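Local coordinates for uncharacterized protein (Legionella pneumophila subsp. pneumophila str. Philadelphia 1, PDB 2PMA) that is of unknown function but has a retropepsin-like aspartic endopeptidase domain of the putative ATP-dependent zinc protease family, and so may be a peptidase, at residues Val8-Leu13 and Thr19-Leu24; Leu49-Pro54 and Val109-Arg114. All blocks are in the same frame, centred on the assembly; numbering follows the deposited sequence. Where two conformers were deposited one is given.

Contact 1: residues Val8-Leu13 and Thr19-Leu24; sequences VEKATL and TLSAKL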
ATOM      1  N   VAL A   8      -0.128 -13.210   3.822  1.00 24.80           N
ATOM      2  CA  VAL A   8       1.022 -12.300   3.854  1.00 24.58           C
ATOM      3  C   VAL A   8       1.819 -12.562   2.612  1.00 24.96           C
ATOM      4  O   VAL A   8       2.046 -13.719   2.263  1.00 24.80           O
ATOM      5  CB  VAL A   8       1.955 -12.519   5.068  1.00 25.42           C
ATOM      6  CG1 VAL A   8       3.046 -11.446   5.080  1.00 24.43           C
ATOM      7  CG2 VAL A   8       1.196 -12.476   6.353  1.00 27.49           C
ATOM      8  N   GLU A   9       2.245 -11.494   1.940  1.00 24.27           N
ATOM      9  CA  GLU A   9       3.052 -11.603   0.723  1.00 25.54           C
ATOM     10  C   GLU A   9       4.092 -10.506   0.742  1.00 25.77           C
ATOM     11  O   GLU A   9       3.875  -9.479   1.354  1.00 26.22           O
ATOM     12  CB  GLU A   9       2.184 -11.399  -0.536  1.00 25.55           C
ATOM     13  CG  GLU A   9       1.130 -12.521  -0.816  1.00 25.58           C
ATOM     14  CD  GLU A   9       1.761 -13.837  -1.246  1.00 29.47           C
ATOM     15  OE1 GLU A   9       2.972 -13.875  -1.573  1.00 30.46           O
ATOM     16  OE2 GLU A   9       1.046 -14.861  -1.266  1.00 29.07           O
ATOM     17  N   LYS A  10       5.188 -10.684   0.017  1.00 25.76           N
ATOM     18  CA  LYS A  10       6.093  -9.543  -0.172  1.00 25.77           C
ATOM     19  C   LYS A  10       5.542  -8.753  -1.349  1.00 26.04           C
ATOM     20  O   LYS A  10       5.105  -9.341  -2.358  1.00 25.89           O
ATOM     21  CB  LYS A  10       7.520 -10.028  -0.460  1.00 26.68           C
ATOM     22  CG  LYS A  10       8.233 -10.666   0.744  1.00 29.15           C
ATOM     23  CD  LYS A  10       8.415  -9.700   1.923  1.00 27.60           C
ATOM     24  CE  LYS A  10       9.417 -10.304   2.955  1.00 31.60           C
ATOM     25  NZ  LYS A  10       9.523  -9.319   4.072  1.00 31.01           N
ATOM     26  N   ALA A  11       5.516  -7.434  -1.224  1.00 25.00           N
ATOM     27  CA  ALA A  11       5.028  -6.546  -2.285  1.00 26.03           C
ATOM     28  C   ALA A  11       6.097  -5.463  -2.423  1.00 27.26           C
ATOM     29  O   ALA A  11       6.736  -5.097  -1.431  1.00 28.11           O
ATOM     30  CB  ALA A  11       3.715  -5.888  -1.880  1.00 26.42           C
ATOM     31  N   THR A  12       6.285  -4.959  -3.626  1.00 26.71           N
ATOM     32  CA  THR A  12       7.355  -3.999  -3.838  1.00 26.87           C
ATOM     33  C   THR A  12       6.776  -2.660  -4.252  1.00 26.55           C
ATOM     34  O   THR A  12       5.967  -2.607  -5.176  1.00 26.22           O
ATOM     35  CB  THR A  12       8.350  -4.505  -4.894  1.00 27.30           C
ATOM     36  OG1 THR A  12       8.917  -5.746  -4.461  1.00 27.88           O
ATOM     37  CG2 THR A  12       9.470  -3.442  -5.098  1.00 27.39           C
ATOM     38  N   LEU A  13       7.173  -1.585  -3.556  0.50 26.48           N
ATOM     39  CA  LEU A  13       6.799  -0.222  -3.933  0.50 25.99           C
ATOM     40  C   LEU A  13       7.868   0.188  -4.931  0.50 25.76           C
ATOM     41  O   LEU A  13       8.936   0.666  -4.552  0.50 24.95           O
ATOM     42  CB  LEU A  13       6.783   0.720  -2.709  0.50 26.26           C
ATOM     43  CG  LEU A  13       5.602   0.559  -1.739  0.50 27.31           C
ATOM     44  CD1 LEU A  13       5.455  -0.873  -1.252  0.50 27.01           C
ATOM     45  CD2 LEU A  13       5.667   1.494  -0.536  0.50 26.43           C
ATOM     46  N   THR A  19      10.812  -3.433  -0.938  1.00 25.51           N
ATOM     47  CA  THR A  19       9.990  -4.625  -0.729  1.00 26.95           C
ATOM     48  C   THR A  19       9.559  -4.707   0.745  1.00 27.06           C
ATOM     49  O   THR A  19      10.393  -4.614   1.660  1.00 27.72           O
ATOM     50  CB  THR A  19      10.718  -5.884  -1.229  1.00 27.17           C
ATOM     51  OG1 THR A  19      11.034  -5.711  -2.611  1.00 27.82           O
ATOM     52  CG2 THR A  19       9.811  -7.124  -1.128  1.00 27.57           C
ATOM     53  N   LEU A  20       8.260  -4.837   0.971  1.00 25.61           N
ATOM     54  CA  LEU A  20       7.682  -4.856   2.326  1.00 26.64           C
ATOM     55  C   LEU A  20       6.808  -6.099   2.479  1.00 27.59           C
ATOM     56  O   LEU A  20       6.282  -6.628   1.474  1.00 27.18           O
ATOM     57  CB  LEU A  20       6.776  -3.641   2.530  1.00 28.36           C
ATOM     58  CG  LEU A  20       7.404  -2.252   2.396  1.00 30.19           C
ATOM     59  CD1 LEU A  20       6.350  -1.191   2.624  1.00 29.98           C
ATOM     60  CD2 LEU A  20       8.541  -2.112   3.415  1.00 33.08           C
ATOM     61  N   SER A  21       6.677  -6.583   3.708  1.00 27.15           N
ATOM     62  CA  SER A  21       5.629  -7.595   3.994  1.00 27.23           C
ATOM     63  C   SER A  21       4.274  -6.911   3.979  1.00 27.57           C
ATOM     64  O   SER A  21       4.097  -5.849   4.598  1.00 28.93           O
ATOM     65  CB  SER A  21       5.872  -8.230   5.368  1.00 27.51           C
ATOM     66  OG  SER A  21       6.919  -9.140   5.244  1.00 29.32           O
ATOM     67  N   ALA A  22       3.321  -7.476   3.243  1.00 25.63           N
ATOM     68  CA  ALA A  22       2.007  -6.878   3.110  1.00 26.12           C
ATOM     69  C   ALA A  22       1.002  -7.919   3.606  1.00 25.61           C
ATOM     70  O   ALA A  22       1.148  -9.105   3.304  1.00 26.68           O
ATOM     71  CB  ALA A  22       1.722  -6.534   1.638  1.00 25.81           C
ATOM     72  N   LYS A  23       0.022  -7.495   4.386  1.00 25.02           N
ATOM     73  CA  LYS A  23      -1.061  -8.385   4.753  1.00 25.06           C
ATOM     74  C   LYS A  23      -2.199  -8.198   3.771  1.00 25.34           C
ATOM     75  O   LYS A  23      -2.581  -7.075   3.450  1.00 25.01           O
ATOM     76  CB  LYS A  23      -1.541  -8.122   6.190  1.00 25.76           C
ATOM     77  CG  LYS A  23      -2.622  -9.100   6.650  1.00 26.69           C
ATOM     78  CD  LYS A  23      -2.756  -9.139   8.149  1.00 30.36           C
ATOM     79  CE  LYS A  23      -3.437  -7.870   8.640  1.00 31.66           C
ATOM     80  NZ  LYS A  23      -3.847  -8.065  10.092  1.00 34.02           N
ATOM     81  N   LEU A  24      -2.731  -9.309   3.262  1.00 25.30           N
ATOM     82  CA  LEU A  24      -3.875  -9.254   2.341  1.00 25.27           C
ATOM     83  C   LEU A  24      -5.117  -9.533   3.188  1.00 26.01           C
ATOM     84  O   LEU A  24      -5.275 -10.630   3.748  1.00 24.81           O
ATOM     85  CB  LEU A  24      -3.710 -10.287   1.221  1.00 26.75           C
ATOM     86  CG  LEU A  24      -2.786  -9.892   0.059  1.00 25.92           C
ATOM     87  CD1 LEU A  24      -1.349  -9.702   0.529  1.00 28.51           C
ATOM     88  CD2 LEU A  24      -2.836 -10.979  -1.049  1.00 25.46           C
TER
HETATM   89  O   HOH W   1      10.851  -7.218   2.965  1.00 38.35           O

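Contact 2: residues Leu49-Pro54 and Val109-Arg114; sequences LRFTVP and VNLTNR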
ATOM      1  N   LEU A  49       1.162  14.203  -2.787  1.00 24.60           N
ATOM      2  CA  LEU A  49       1.760  14.208  -1.451  1.00 24.56           C
ATOM      3  C   LEU A  49       3.154  13.592  -1.527  1.00 25.19           C
ATOM      4  O   LEU A  49       3.362  12.576  -2.225  1.00 25.51           O
ATOM      5  CB  LEU A  49       0.897  13.380  -0.494  1.00 26.52           C
ATOM      6  CG  LEU A  49      -0.534  13.867  -0.257  1.00 26.64           C
ATOM      7  CD1 LEU A  49      -1.089  13.026   0.848  1.00 28.57           C
ATOM      8  CD2 LEU A  49      -0.555  15.364   0.182  1.00 27.29           C
ATOM      9  N   ARG A  50       4.102  14.231  -0.862  1.00 24.28           N
ATOM     10  CA  ARG A  50       5.418  13.631  -0.622  1.00 26.60           C
ATOM     11  C   ARG A  50       5.334  13.029   0.764  1.00 25.32           C
ATOM     12  O   ARG A  50       4.775  13.642   1.692  1.00 26.57           O
ATOM     13  CB  ARG A  50       6.495  14.710  -0.653  1.00 26.63           C
ATOM     14  CG  ARG A  50       7.916  14.210  -0.479  1.00 32.19           C
ATOM     15  CD  ARG A  50       8.896  15.426  -0.439  1.00 34.52           C
ATOM     16  NE  ARG A  50       8.953  16.075  -1.756  1.00 46.99           N
ATOM     17  CZ  ARG A  50       9.091  17.385  -1.968  1.00 52.27           C
ATOM     18  NH1 ARG A  50       9.163  18.242  -0.942  1.00 55.64           N
ATOM     19  NH2 ARG A  50       9.145  17.848  -3.217  1.00 54.44           N
ATOM     20  N   PHE A  51       5.867  11.824   0.917  1.00 25.09           N
ATOM     21  CA  PHE A  51       5.813  11.166   2.200  1.00 24.79           C
ATOM     22  C   PHE A  51       6.971  10.199   2.359  1.00 25.64           C
ATOM     23  O   PHE A  51       7.583   9.757   1.352  1.00 25.28           O
ATOM     24  CB  PHE A  51       4.451  10.418   2.353  1.00 23.96           C
ATOM     25  CG  PHE A  51       4.188   9.354   1.294  1.00 26.51           C
ATOM     26  CD1 PHE A  51       3.581   9.682   0.059  1.00 27.01           C
ATOM     27  CD2 PHE A  51       4.522   8.015   1.545  1.00 27.26           C
ATOM     28  CE1 PHE A  51       3.315   8.708  -0.907  1.00 28.68           C
ATOM     29  CE2 PHE A  51       4.286   7.028   0.600  1.00 26.81           C
ATOM     30  CZ  PHE A  51       3.661   7.351  -0.643  1.00 26.95           C
ATOM     31  N   THR A  52       7.243   9.867   3.611  1.00 24.91           N
ATOM     32  CA  THR A  52       8.319   8.918   3.934  1.00 25.46           C
ATOM     33  C   THR A  52       7.706   7.619   4.407  1.00 27.26           C
ATOM     34  O   THR A  52       6.798   7.594   5.300  1.00 28.89           O
ATOM     35  CB  THR A  52       9.255   9.603   4.964  1.00 27.30           C
ATOM     36  OG1 THR A  52       9.868  10.712   4.301  1.00 27.22           O
ATOM     37  CG2 THR A  52      10.354   8.659   5.494  1.00 27.54           C
ATOM     38  N   VAL A  53       8.231   6.498   3.910  1.00 25.74           N
ATOM     39  CA  VAL A  53       8.038   5.231   4.599  1.00 24.66           C
ATOM     40  C   VAL A  53       9.254   4.846   5.457  1.00 25.07           C
ATOM     41  O   VAL A  53      10.338   4.600   4.915  1.00 24.20           O
ATOM     42  CB  VAL A  53       7.767   4.101   3.559  1.00 24.02           C
ATOM     43  CG1 VAL A  53       7.572   2.707   4.270  1.00 26.52           C
ATOM     44  CG2 VAL A  53       6.560   4.496   2.675  1.00 25.04           C
ATOM     45  N   PRO A  54       9.084   4.770   6.793  1.00 25.32           N
ATOM     46  CA  PRO A  54      10.209   4.406   7.673  1.00 25.80           C
ATOM     47  C   PRO A  54      10.347   2.888   7.767  1.00 26.22           C
ATOM     48  O   PRO A  54       9.342   2.177   7.773  1.00 26.15           O
ATOM     49  CB  PRO A  54       9.830   5.015   9.031  1.00 28.01           C
ATOM     50  CG  PRO A  54       8.284   5.123   9.000  1.00 27.47           C
ATOM     51  CD  PRO A  54       7.843   5.125   7.529  1.00 26.00           C
ATOM     52  N   VAL A 109      -4.017   3.971  -1.794  1.00 24.45           N
ATOM     53  CA  VAL A 109      -3.601   3.593  -0.452  0.50 24.22           C
ATOM     54  C   VAL A 109      -3.764   4.767   0.498  1.00 24.24           C
ATOM     55  O   VAL A 109      -3.385   5.905   0.175  1.00 23.50           O
ATOM     56  CB  VAL A 109      -2.147   3.095  -0.384  0.50 24.97           C
ATOM     57  CG1 VAL A 109      -1.974   1.759  -1.181  0.50 25.25           C
ATOM     58  CG2 VAL A 109      -1.176   4.165  -0.873  0.50 25.92           C
ATOM     59  N   ASN A 110      -4.304   4.462   1.678  0.50 23.12           N
ATOM     60  CA  ASN A 110      -4.390   5.421   2.788  0.50 23.58           C
ATOM     61  C   ASN A 110      -3.012   5.560   3.434  0.50 23.43           C
ATOM     62  O   ASN A 110      -2.285   4.562   3.597  0.50 22.69           O
ATOM     63  CB  ASN A 110      -5.406   4.937   3.845  0.50 22.56           C
ATOM     64  CG  ASN A 110      -6.847   4.781   3.290  0.50 23.69           C
ATOM     65  OD1 ASN A 110      -7.147   5.172   2.171  0.50 19.69           O
ATOM     66  ND2 ASN A 110      -7.748   4.218   4.115  0.50 25.92           N
ATOM     67  N   LEU A 111      -2.637   6.783   3.811  1.00 23.27           N
ATOM     68  CA  LEU A 111      -1.376   6.959   4.513  1.00 24.19           C
ATOM     69  C   LEU A 111      -1.677   7.078   5.976  1.00 25.39           C
ATOM     70  O   LEU A 111      -2.346   8.037   6.379  1.00 24.40           O
ATOM     71  CB  LEU A 111      -0.675   8.227   4.005  1.00 24.16           C
ATOM     72  CG  LEU A 111      -0.282   8.231   2.537  1.00 24.23           C
ATOM     73  CD1 LEU A 111       0.523   9.499   2.170  1.00 27.44           C
ATOM     74  CD2 LEU A 111       0.527   6.967   2.159  1.00 24.56           C
ATOM     75  N   THR A 112      -1.225   6.117   6.779  1.00 25.20           N
ATOM     76  CA  THR A 112      -1.739   6.037   8.155  1.00 28.19           C
ATOM     77  C   THR A 112      -0.662   6.350   9.143  1.00 29.04           C
ATOM     78  O   THR A 112       0.512   6.128   8.865  1.00 26.48           O
ATOM     79  CB  THR A 112      -2.283   4.619   8.480  1.00 28.80           C
ATOM     80  OG1 THR A 112      -1.284   3.660   8.118  1.00 31.88           O
ATOM     81  CG2 THR A 112      -3.553   4.348   7.681  1.00 30.37           C
ATOM     82  N   ASN A 113      -1.100   6.798  10.325  1.00 30.69           N
ATOM     83  CA  ASN A 113      -0.214   7.379  11.327  1.00 33.69           C
ATOM     84  C   ASN A 113       0.283   6.353  12.345  1.00 36.71           C
ATOM     85  O   ASN A 113       1.246   6.625  13.044  1.00 36.99           O
ATOM     86  CB  ASN A 113      -0.968   8.480  12.123  1.00 32.92           C
ATOM     87  CG  ASN A 113      -1.376   9.659  11.251  1.00 32.16           C
ATOM     88  OD1 ASN A 113      -2.414  10.338  11.490  1.00 32.33           O
ATOM     89  ND2 ASN A 113      -0.590   9.903  10.253  1.00 27.82           N
ATOM     90  N   ARG A 114      -0.389   5.205  12.448  1.00 39.99           N
ATOM     91  CA  ARG A 114      -0.043   4.255  13.498  1.00 44.08           C
ATOM     92  C   ARG A 114       1.263   3.519  13.187  1.00 45.97           C
ATOM     93  O   ARG A 114       1.417   2.937  12.106  1.00 44.90           O
ATOM     94  CB  ARG A 114      -1.186   3.281  13.770  1.00 44.66           C
ATOM     95  CG  ARG A 114      -1.019   2.508  15.071  1.00 49.28           C
ATOM     96  CD  ARG A 114      -1.449   3.317  16.301  1.00 55.99           C
ATOM     97  NE  ARG A 114      -0.538   3.128  17.433  1.00 58.82           N
ATOM     98  CZ  ARG A 114       0.560   3.853  17.654  1.00 60.64           C
ATOM     99  NH1 ARG A 114       1.313   3.602  18.716  1.00 61.21           N
ATOM    100  NH2 ARG A 114       0.914   4.833  16.823  1.00 60.92           N
TER

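Contact 1: residues Val8-Leu13 and Thr19-Leu24
Glu9 and Ala22 face each other as an antiparallel hydrogen-bonded pair: Glu9 N reaches Ala22 O at 3.0 Å, and Ala22 N returns to Glu9 O at 2.8 Å. Ala11 and Leu20 repeat this two residues on, with Ala11 N to Leu20 O and Leu20 N to Ala11 O both 2.9 Å. On the face that carries Lys10, Thr12, Thr19 and Ser21 the cross-strand chemistry is mainly polar. Thr12 OG1 and Thr19 OG1 lie 2.8 Å apart in a hydroxyl-to-hydroxyl hydrogen bond; in both threonines the oxygen sits beside the backbone N (chi1 -60° and -58°), which brings the two hydroxyls together. Lys10 bends at chi2 (-62°) and lays its chain over the neighbouring strand, so that NZ donates to Ser21 OG at 2.9 Å. A water then takes a second bond from Lys10 NZ and passes one on to Thr19 O, tying the ammonium to the backbone as well. The other face is apolar where Ala11 CB meets Ala22 CB at 4.1 Å. Leu121 covers the two alanines, and Leu33 touches Leu20. Glu9 packs its CG against Leu24 CD1 but sends its carboxylate away, where OE2 is held by Thr142 OG1 and Gly6 N and OE1 by Thr143 N. Two antiparallel strands joined by the short connection between 8-13 and 18-24 form a beta hairpin, built into the curled mixed sheet of a domain classed as retropepsin-like.

Contact 2: residues Leu49-Pro54 and Val109-Arg114
Leu111 brings both its methyls to the Phe51 ring, and this is the tight part of the contact. CD1 stands over one face, 4.0 Å from the ring centroid and 26° off the normal, a CH-pi contact displaced toward the CG and CD1 side; nearest is Phe51 CD1 at 3.7 Å. Leu111 CD2 lies over the same face toward its opposite part, 4.1 Å from Phe51 CE2, so both methyls spread across it. With Phe51 CG between backbone N and carbonyl carbon (chi1 59°), the ring offers that face to Leu111, the side chains meeting at about a right angle. Leu49 adds a lighter touch from the same strand, its CD1 4.1 Å from Leu111 CD1, the two leucines running past each other in opposite senses. Away from this trio the segments part: the closest CA atoms, those of Phe51 and Leu111, are 8.6 Å apart, and exposed Arg50 turns outward to a salt bridge with Glu63. At the far end Asn113 and Arg114 leave the strand as exposed loop residues. No hydrogen bond crosses between the segments, so three buried apolar side chains make the whole contact, and dispersion and exclusion of water would account for its cohesion.

In the fold
Both contacts are largely buried and belong to one curled mixed sheet, with centres about 15 Å apart and nearest atoms about 4 Å apart without touching. Contact 1 pairs two strands directly, edge to edge, through backbone hydrogen bonds, and one of its faces is partly open to solvent around Lys10 and Thr19. Contact 2 joins strands 46-55 and 103-112, which are not neighbours in the sheet, through side chains alone, and all three touching residues are buried. Strand 31-43 connects the two: it pairs with both strands of contact 2, while Leu33 on it packs against Leu20 of contact 1. Strand 90-100 likewise pairs with 8-13 and with 103-112.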